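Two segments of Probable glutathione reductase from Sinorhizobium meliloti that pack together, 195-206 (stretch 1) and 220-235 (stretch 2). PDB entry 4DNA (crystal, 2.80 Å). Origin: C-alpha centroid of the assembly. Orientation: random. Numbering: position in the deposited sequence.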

ATOM      1  N   LYS A 195      11.531   5.167  26.847  1.00 68.40           N
ATOM      2  CA  LYS A 195      12.943   5.357  26.518  1.00 69.26           C
ATOM      3  C   LYS A 195      13.500   4.003  26.076  1.00 68.59           C
ATOM      4  O   LYS A 195      13.657   3.099  26.895  1.00 69.36           O
ATOM      5  CB  LYS A 195      13.696   5.900  27.735  1.00 71.91           C
ATOM      6  CG  LYS A 195      15.214   5.861  27.640  1.00 73.26           C
ATOM      7  CD  LYS A 195      15.785   7.117  26.998  1.00 81.32           C
ATOM      8  CE  LYS A 195      17.312   7.122  27.036  1.00 86.97           C
ATOM      9  NZ  LYS A 195      17.895   6.319  25.922  1.00 87.30           N
ATOM     10  N   THR A 196      13.765   3.859  24.778  1.00 67.02           N
ATOM     11  CA  THR A 196      14.079   2.544  24.185  1.00 67.30           C
ATOM     12  C   THR A 196      15.554   2.352  23.823  1.00 67.82           C
ATOM     13  O   THR A 196      16.138   3.196  23.161  1.00 69.45           O
ATOM     14  CB  THR A 196      13.210   2.274  22.933  1.00 66.07           C
ATOM     15  OG1 THR A 196      11.840   2.138  23.317  1.00 64.12           O
ATOM     16  CG2 THR A 196      13.640   0.996  22.222  1.00 65.62           C
ATOM     17  N   THR A 197      16.147   1.237  24.245  1.00 68.54           N
ATOM     18  CA  THR A 197      17.508   0.876  23.813  1.00 70.12           C
ATOM     19  C   THR A 197      17.541  -0.539  23.237  1.00 68.97           C
ATOM     20  O   THR A 197      16.968  -1.464  23.811  1.00 68.05           O
ATOM     21  CB  THR A 197      18.531   0.967  24.966  1.00 70.65           C
ATOM     22  OG1 THR A 197      18.283   2.144  25.742  1.00 72.24           O
ATOM     23  CG2 THR A 197      19.948   0.999  24.437  1.00 71.86           C
ATOM     24  N   LEU A 198      18.216  -0.700  22.106  1.00 69.62           N
ATOM     25  CA  LEU A 198      18.332  -2.007  21.443  1.00 69.08           C
ATOM     26  C   LEU A 198      19.791  -2.459  21.373  1.00 71.14           C
ATOM     27  O   LEU A 198      20.669  -1.681  20.972  1.00 71.21           O
ATOM     28  CB  LEU A 198      17.715  -1.938  20.038  1.00 68.26           C
ATOM     29  CG  LEU A 198      17.776  -3.123  19.075  1.00 68.19           C
ATOM     30  CD1 LEU A 198      16.796  -4.234  19.427  1.00 66.90           C
ATOM     31  CD2 LEU A 198      17.461  -2.596  17.696  1.00 68.16           C
ATOM     32  N   ILE A 199      20.048  -3.705  21.774  1.00 71.37           N
ATOM     33  CA  ILE A 199      21.410  -4.247  21.745  1.00 72.82           C
ATOM     34  C   ILE A 199      21.489  -5.601  21.035  1.00 74.46           C
ATOM     35  O   ILE A 199      20.596  -6.448  21.148  1.00 71.47           O
ATOM     36  CB  ILE A 199      22.047  -4.285  23.149  1.00 75.20           C
ATOM     37  CG1 ILE A 199      23.545  -4.611  23.063  1.00 77.42           C
ATOM     38  CG2 ILE A 199      21.287  -5.231  24.069  1.00 74.14           C
ATOM     39  CD1 ILE A 199      24.259  -4.704  24.401  1.00 77.53           C
ATOM     40  N   TYR A 200      22.573  -5.786  20.289  1.00 75.53           N
ATOM     41  CA  TYR A 200      22.702  -6.911  19.378  1.00 74.80           C
ATOM     42  C   TYR A 200      24.145  -7.318  19.239  1.00 76.66           C
ATOM     43  O   TYR A 200      25.019  -6.478  19.149  1.00 78.11           O
ATOM     44  CB  TYR A 200      22.160  -6.520  18.005  1.00 76.45           C
ATOM     45  CG  TYR A 200      22.085  -7.651  16.989  1.00 76.00           C
ATOM     46  CD1 TYR A 200      21.749  -8.977  17.372  1.00 74.96           C
ATOM     47  CD2 TYR A 200      22.312  -7.394  15.636  1.00 77.03           C
ATOM     48  CE1 TYR A 200      21.668 -10.003  16.430  1.00 75.00           C
ATOM     49  CE2 TYR A 200      22.227  -8.413  14.689  1.00 76.10           C
ATOM     50  CZ  TYR A 200      21.906  -9.711  15.081  1.00 76.41           C
ATOM     51  OH  TYR A 200      21.818 -10.687  14.099  1.00 76.11           O
ATOM     52  N   ARG A 201      24.373  -8.621  19.198  1.00 77.58           N
ATOM     53  CA  ARG A 201      25.713  -9.178  19.200  1.00 79.46           C
ATOM     54  C   ARG A 201      26.365  -9.141  17.819  1.00 80.74           C
ATOM     55  O   ARG A 201      27.590  -9.206  17.698  1.00 83.11           O
ATOM     56  CB  ARG A 201      25.712 -10.597  19.786  1.00 84.95           C
ATOM     57  CG  ARG A 201      24.540 -11.498  19.384  1.00 83.21           C
ATOM     58  CD  ARG A 201      24.954 -12.962  19.234  1.00 86.26           C
ATOM     59  NE  ARG A 201      26.214 -13.231  19.926  1.00 91.17           N
ATOM     60  CZ  ARG A 201      27.427 -13.139  19.369  1.00 90.23           C
ATOM     61  NH1 ARG A 201      28.516 -13.393  20.096  1.00 91.29           N
ATOM     62  NH2 ARG A 201      27.560 -12.792  18.088  1.00 88.06           N
ATOM     63  N   GLY A 202      25.543  -9.013  16.785  1.00 78.07           N
ATOM     64  CA  GLY A 202      26.042  -8.985  15.418  1.00 79.10           C
ATOM     65  C   GLY A 202      26.440  -7.595  14.980  1.00 78.76           C
ATOM     66  O   GLY A 202      26.326  -6.643  15.747  1.00 78.76           O
ATOM     67  N   LYS A 203      26.909  -7.488  13.739  1.00 79.50           N
ATOM     68  CA  LYS A 203      27.436  -6.236  13.208  1.00 79.18           C
ATOM     69  C   LYS A 203      26.321  -5.292  12.768  1.00 78.39           C
ATOM     70  O   LYS A 203      26.422  -4.086  12.956  1.00 82.10           O
ATOM     71  CB  LYS A 203      28.385  -6.500  12.044  1.00 78.80           C
ATOM     72  CG  LYS A 203      29.792  -6.904  12.436  1.00 79.80           C
ATOM     73  CD  LYS A 203      30.427  -7.738  11.323  1.00 80.83           C
ATOM     74  CE  LYS A 203      31.921  -7.488  11.158  1.00 80.69           C
ATOM     75  NZ  LYS A 203      32.622  -7.315  12.459  1.00 80.71           N
ATOM     76  N   GLU A 204      25.263  -5.829  12.173  1.00 75.87           N
ATOM     77  CA  GLU A 204      24.138  -4.990  11.752  1.00 76.19           C
ATOM     78  C   GLU A 204      22.818  -5.688  12.016  1.00 71.96           C
ATOM     79  O   GLU A 204      22.738  -6.910  11.914  1.00 73.13           O
ATOM     80  CB  GLU A 204      24.258  -4.635  10.272  1.00 75.15           C
ATOM     81  CG  GLU A 204      25.664  -4.193   9.875  1.00 78.40           C
ATOM     82  CD  GLU A 204      25.790  -3.683   8.451  1.00 75.05           C
ATOM     83  OE1 GLU A 204      24.769  -3.367   7.817  1.00 73.50           O
ATOM     84  OE2 GLU A 204      26.936  -3.584   7.977  1.00 75.30           O
ATOM     85  N   ILE A 205      21.787  -4.918  12.357  1.00 71.53           N
ATOM     86  CA  ILE A 205      20.452  -5.483  12.656  1.00 70.50           C
ATOM     87  C   ILE A 205      19.826  -6.133  11.424  1.00 68.92           C
ATOM     88  O   ILE A 205      20.245  -5.852  10.307  1.00 69.19           O
ATOM     89  CB  ILE A 205      19.475  -4.430  13.219  1.00 67.48           C
ATOM     90  CG1 ILE A 205      19.341  -3.251  12.256  1.00 69.46           C
ATOM     91  CG2 ILE A 205      19.913  -3.973  14.601  1.00 68.82           C
ATOM     92  CD1 ILE A 205      18.228  -2.295  12.619  1.00 69.68           C
ATOM     93  N   LEU A 206      18.842  -7.008  11.624  1.00 66.33           N
ATOM     94  CA  LEU A 206      18.214  -7.710  10.507  1.00 67.61           C
ATOM     95  C   LEU A 206      19.258  -8.144   9.477  1.00 68.22           C
ATOM     96  O   LEU A 206      19.151  -7.814   8.291  1.00 67.44           O
ATOM     97  CB  LEU A 206      17.178  -6.812   9.835  1.00 66.17           C
ATOM     98  CG  LEU A 206      16.218  -6.079  10.753  1.00 65.27           C
ATOM     99  CD1 LEU A 206      15.367  -5.120   9.944  1.00 63.65           C
ATOM    100  CD2 LEU A 206      15.342  -7.083  11.474  1.00 63.70           C
ATOM    101  N   ALA A 220      17.080   5.580  10.529  1.00 67.45           N
ATOM    102  CA  ALA A 220      15.805   6.193  10.917  1.00 67.81           C
ATOM    103  C   ALA A 220      15.494   6.000  12.393  1.00 68.78           C
ATOM    104  O   ALA A 220      14.953   6.898  13.046  1.00 70.34           O
ATOM    105  CB  ALA A 220      14.674   5.642  10.072  1.00 67.48           C
HETATM  106  N   MSE A 221      15.853   4.826  12.906  1.00 68.62           N
HETATM  107  CA  MSE A 221      15.657   4.479  14.309  1.00 68.80           C
HETATM  108  C   MSE A 221      16.461   5.362  15.223  1.00 71.32           C
HETATM  109  O   MSE A 221      15.893   5.970  16.128  1.00 71.66           O
HETATM  110  CB  MSE A 221      15.968   3.005  14.545  1.00 68.15           C
HETATM  111  CG  MSE A 221      14.702   2.191  14.277  1.00 70.60           C
HETATM  112 SE   MSE A 221      15.041   0.246  14.371  1.00 82.38          SE
HETATM  113  CE  MSE A 221      14.697  -0.113  16.277  1.00 67.11           C
ATOM    114  N   GLU A 222      17.773   5.469  15.006  1.00 71.57           N
ATOM    115  CA  GLU A 222      18.584   6.258  15.934  1.00 72.94           C
ATOM    116  C   GLU A 222      18.432   7.763  15.722  1.00 75.37           C
ATOM    117  O   GLU A 222      18.570   8.552  16.658  1.00 77.64           O
ATOM    118  CB  GLU A 222      20.040   5.783  16.007  1.00 73.72           C
ATOM    119  CG  GLU A 222      20.935   6.072  14.818  1.00 77.39           C
ATOM    120  CD  GLU A 222      22.375   5.644  15.092  1.00 86.75           C
ATOM    121  OE1 GLU A 222      22.596   4.896  16.080  1.00 84.44           O
ATOM    122  OE2 GLU A 222      23.291   6.049  14.331  1.00 92.54           O
ATOM    123  N   GLU A 223      18.092   8.136  14.494  1.00 74.99           N
ATOM    124  CA  GLU A 223      17.693   9.507  14.158  1.00 76.87           C
ATOM    125  C   GLU A 223      16.506   9.945  15.014  1.00 78.04           C
ATOM    126  O   GLU A 223      16.421  11.107  15.389  1.00 78.09           O
ATOM    127  CB  GLU A 223      17.311   9.593  12.674  1.00 74.40           C
ATOM    128  CG  GLU A 223      17.694  10.883  11.965  1.00 79.51           C
ATOM    129  CD  GLU A 223      16.733  12.037  12.225  1.00 84.10           C
ATOM    130  OE1 GLU A 223      15.523  11.788  12.459  1.00 85.38           O
ATOM    131  OE2 GLU A 223      17.195  13.208  12.198  1.00 92.45           O
ATOM    132  N   LYS A 224      15.601   9.015  15.339  1.00 74.45           N
ATOM    133  CA  LYS A 224      14.392   9.376  16.091  1.00 73.92           C
ATOM    134  C   LYS A 224      14.483   9.154  17.600  1.00 72.83           C
ATOM    135  O   LYS A 224      13.494   9.315  18.311  1.00 71.59           O
ATOM    136  CB  LYS A 224      13.121   8.748  15.484  1.00 70.04           C
ATOM    137  CG  LYS A 224      12.889   7.281  15.760  1.00 70.10           C
ATOM    138  CD  LYS A 224      11.651   6.792  15.018  1.00 70.20           C
ATOM    139  CE  LYS A 224      11.667   5.278  14.843  1.00 69.43           C
ATOM    140  NZ  LYS A 224      10.340   4.697  14.484  1.00 69.12           N
ATOM    141  N   GLY A 225      15.670   8.811  18.091  1.00 72.98           N
ATOM    142  CA  GLY A 225      15.881   8.691  19.528  1.00 71.84           C
ATOM    143  C   GLY A 225      15.928   7.271  20.049  1.00 72.03           C
ATOM    144  O   GLY A 225      15.629   7.019  21.213  1.00 73.76           O
ATOM    145  N   ILE A 226      16.294   6.323  19.199  1.00 71.69           N
ATOM    146  CA  ILE A 226      16.519   4.967  19.688  1.00 71.45           C
ATOM    147  C   ILE A 226      18.023   4.689  19.740  1.00 70.61           C
ATOM    148  O   ILE A 226      18.740   4.864  18.751  1.00 72.35           O
ATOM    149  CB  ILE A 226      15.728   3.904  18.884  1.00 69.91           C
ATOM    150  CG1 ILE A 226      14.231   4.263  18.886  1.00 68.88           C
ATOM    151  CG2 ILE A 226      15.970   2.515  19.462  1.00 66.96           C
ATOM    152  CD1 ILE A 226      13.324   3.332  18.106  1.00 66.18           C
ATOM    153  N   ARG A 227      18.499   4.299  20.913  1.00 70.17           N
ATOM    154  CA  ARG A 227      19.893   3.974  21.069  1.00 74.54           C
ATOM    155  C   ARG A 227      20.085   2.555  20.559  1.00 72.47           C
ATOM    156  O   ARG A 227      19.421   1.626  21.030  1.00 71.18           O
ATOM    157  CB  ARG A 227      20.311   4.093  22.533  1.00 73.43           C
ATOM    158  CG  ARG A 227      21.784   4.391  22.718  1.00 75.66           C
ATOM    159  CD  ARG A 227      22.266   3.946  24.087  1.00 76.88           C
ATOM    160  NE  ARG A 227      23.714   4.104  24.226  1.00 80.77           N
ATOM    161  CZ  ARG A 227      24.402   3.898  25.352  1.00 83.32           C
ATOM    162  NH1 ARG A 227      23.782   3.517  26.470  1.00 80.95           N
ATOM    163  NH2 ARG A 227      25.725   4.069  25.363  1.00 84.51           N
ATOM    164  N   ILE A 228      20.953   2.388  19.567  1.00 72.56           N
ATOM    165  CA  ILE A 228      21.288   1.052  19.095  1.00 71.66           C
ATOM    166  C   ILE A 228      22.735   0.773  19.427  1.00 72.08           C
ATOM    167  O   ILE A 228      23.593   1.617  19.230  1.00 74.78           O
ATOM    168  CB  ILE A 228      21.042   0.849  17.585  1.00 71.21           C
ATOM    169  CG1 ILE A 228      19.655   1.361  17.186  1.00 70.12           C
ATOM    170  CG2 ILE A 228      21.207  -0.621  17.195  1.00 68.89           C
ATOM    171  CD1 ILE A 228      19.433   1.356  15.688  1.00 68.15           C
ATOM    172  N   LEU A 229      22.975  -0.419  19.953  1.00 71.15           N
ATOM    173  CA  LEU A 229      24.289  -0.856  20.341  1.00 73.94           C
ATOM    174  C   LEU A 229      24.629  -2.158  19.625  1.00 75.86           C
ATOM    175  O   LEU A 229      24.090  -3.225  19.935  1.00 75.65           O
ATOM    176  CB  LEU A 229      24.364  -1.008  21.862  1.00 75.79           C
ATOM    177  CG  LEU A 229      24.084   0.299  22.618  1.00 76.15           C
ATOM    178  CD1 LEU A 229      24.041   0.103  24.125  1.00 75.02           C
ATOM    179  CD2 LEU A 229      25.091   1.378  22.239  1.00 79.75           C
ATOM    180  N   CYS A 230      25.520  -2.051  18.648  1.00 76.84           N
ATOM    181  CA  CYS A 230      25.939  -3.189  17.851  1.00 76.72           C
ATOM    182  C   CYS A 230      27.176  -3.897  18.429  1.00 77.29           C
ATOM    183  O   CYS A 230      27.874  -3.349  19.284  1.00 77.63           O
ATOM    184  CB  CYS A 230      26.157  -2.744  16.399  1.00 77.29           C
ATOM    185  SG  CYS A 230      24.648  -2.846  15.403  1.00 86.94           S
ATOM    186  N   GLU A 231      27.411  -5.124  17.961  1.00 76.89           N
ATOM    187  CA  GLU A 231      28.604  -5.907  18.288  1.00 77.34           C
ATOM    188  C   GLU A 231      28.799  -6.026  19.786  1.00 79.06           C
ATOM    189  O   GLU A 231      29.903  -5.822  20.290  1.00 80.07           O
ATOM    190  CB  GLU A 231      29.870  -5.287  17.674  1.00 79.21           C
ATOM    191  CG  GLU A 231      29.787  -4.890  16.204  1.00 79.23           C
ATOM    192  CD  GLU A 231      31.149  -4.816  15.544  1.00 79.98           C
ATOM    193  OE1 GLU A 231      32.150  -5.163  16.200  1.00 81.65           O
ATOM    194  OE2 GLU A 231      31.225  -4.427  14.364  1.00 80.75           O
ATOM    195  N   ASP A 232      27.726  -6.351  20.496  1.00 79.35           N
ATOM    196  CA  ASP A 232      27.759  -6.372  21.953  1.00 79.85           C
ATOM    197  C   ASP A 232      26.714  -7.312  22.525  1.00 79.83           C
ATOM    198  O   ASP A 232      25.751  -7.661  21.854  1.00 79.06           O
ATOM    199  CB  ASP A 232      27.552  -4.961  22.498  1.00 80.13           C
ATOM    200  CG  ASP A 232      28.090  -4.786  23.901  1.00 82.32           C
ATOM    201  OD1 ASP A 232      28.722  -5.718  24.453  1.00 83.18           O
ATOM    202  OD2 ASP A 232      27.870  -3.692  24.455  1.00 82.38           O
ATOM    203  N   ILE A 233      26.913  -7.685  23.785  1.00 81.12           N
ATOM    204  CA  ILE A 233      26.190  -8.766  24.437  1.00 80.57           C
ATOM    205  C   ILE A 233      25.892  -8.354  25.881  1.00 82.53           C
ATOM    206  O   ILE A 233      26.617  -7.527  26.451  1.00 84.19           O
ATOM    207  CB  ILE A 233      27.057 -10.060  24.379  1.00 82.91           C
ATOM    208  CG1 ILE A 233      26.188 -11.317  24.270  1.00 88.20           C
ATOM    209  CG2 ILE A 233      28.073 -10.146  25.520  1.00 86.82           C
ATOM    210  CD1 ILE A 233      26.909 -12.495  23.629  1.00 87.14           C
ATOM    211  N   ILE A 234      24.841  -8.913  26.477  1.00 80.55           N
ATOM    212  CA  ILE A 234      24.613  -8.736  27.925  1.00 81.61           C
ATOM    213  C   ILE A 234      25.371  -9.794  28.753  1.00 82.57           C
ATOM    214  O   ILE A 234      25.122 -10.992  28.591  1.00 82.10           O
ATOM    215  CB  ILE A 234      23.107  -8.726  28.281  1.00 80.22           C
ATOM    216  CG1 ILE A 234      22.443  -7.470  27.725  1.00 78.62           C
ATOM    217  CG2 ILE A 234      22.894  -8.774  29.789  1.00 81.52           C
ATOM    218  CD1 ILE A 234      20.935  -7.490  27.788  1.00 78.21           C
ATOM    219  N   GLN A 235      26.303  -9.344  29.608  1.00 84.10           N
ATOM    220  CA  GLN A 235      27.076 -10.225  30.514  1.00 86.20           C
ATOM    221  C   GLN A 235      26.151 -10.879  31.552  1.00 85.45           C
ATOM    222  O   GLN A 235      26.204 -12.096  31.771  1.00 85.26           O
ATOM    223  CB  GLN A 235      28.199  -9.472  31.272  1.00 88.87           C
ATOM    224  CG  GLN A 235      29.060  -8.486  30.490  1.00 89.34           C
ATOM    225  CD  GLN A 235      30.253  -9.121  29.801  1.00 92.34           C
ATOM    226  OE1 GLN A 235      30.119 -10.114  29.086  1.00 90.36           O
ATOM    227  NE2 GLN A 235      31.429  -8.531  29.993  1.00 93.31           N
TER
HETATM  228  O   HOH W   1      13.421   6.130  23.062  1.00 50.82           O

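The two stretches pack as neighbouring parallel strands, 195-199 beside 227-229, and together they bury 963 Å² of surface. The backbone ladder is the main tie. L198 is the hub: its N donates to R227 O at 2.8 Å, almost straight, and its O accepts from L229 N at 2.8 Å. The ladder continues where Y200 N donates to L229 O at 3.0 Å. At the other end it loosens, and the bond from R227 N to T196 O is weak at 3.4 Å. A water closes this end, accepting from T196 N at 2.9 Å and donating to G225 O at 3.0 Å.

The registered pairs alternate between the two faces of the sheet. T197, I199, R227 and L229 share one face; L198 and I228 share the other. On the first face, T197 has chi1 in the m well, and its CG2 lies 3.7 Å from R227 CB. The R227 chain is close to fully extended, so its base packs here while its charged end leads away to solvent. I199 gives up the most area of any residue to the other stretch, 100 Å². Both its chi angles are t, and this extended chain carries CD1 to 3.8 Å from D232 OD2. Its CG1 lies 3.9 Å from L229 CB, and its CG2 reaches I234 CD1 at 4.4 Å. A branched, apolar side chain suits this buried site because it can touch several partners at once.

On the other face, L198 adopts the t, p rotamer. Its CD2 packs on the selenomethionine M221, 4.0 Å from CE, and lies 4.3 Å from I228 CG2. M221 points toward stretch 1 from the helix, and its SE lies 4.4 Å from I205 CD1. I205 also points toward its partner stretch; with chi1 p and chi2 t, its CG2 comes to 4.4 Å from I228 CG2. These buried side chains form a small apolar cluster.

Beyond the strands, the backbone still connects the turns. D232 N donates to Y200 O at 3.0 Å, and E231 N donates to G202 O at 2.9 Å. G202 suits its place because a CB there would clash with Y200 CE2. E231 has positive phi and psi, 54/47. Its CB points away, but its side chain returns: OE2 makes a long salt bridge with K203 NZ at 3.7 Å and lies 3.5 Å from K203 CG. Both residues are exposed, as suits their charges. C230 SG sits 3.3 Å from K203 O.

D232 is buried, yet its carboxylate is satisfied. OD1 accepts from I233 N at 2.8 Å, and both oxygens are also bonded elsewhere in the structure. Chi1 is t. The end of I233 meets R201, with CD1 3.8 Å from NE, so an aliphatic tip rests obliquely against the guanidinium. G225 follows the helix with phi/psi 103/25, where a CB would jam against the carbonyl O of K224; glycine fits that turn.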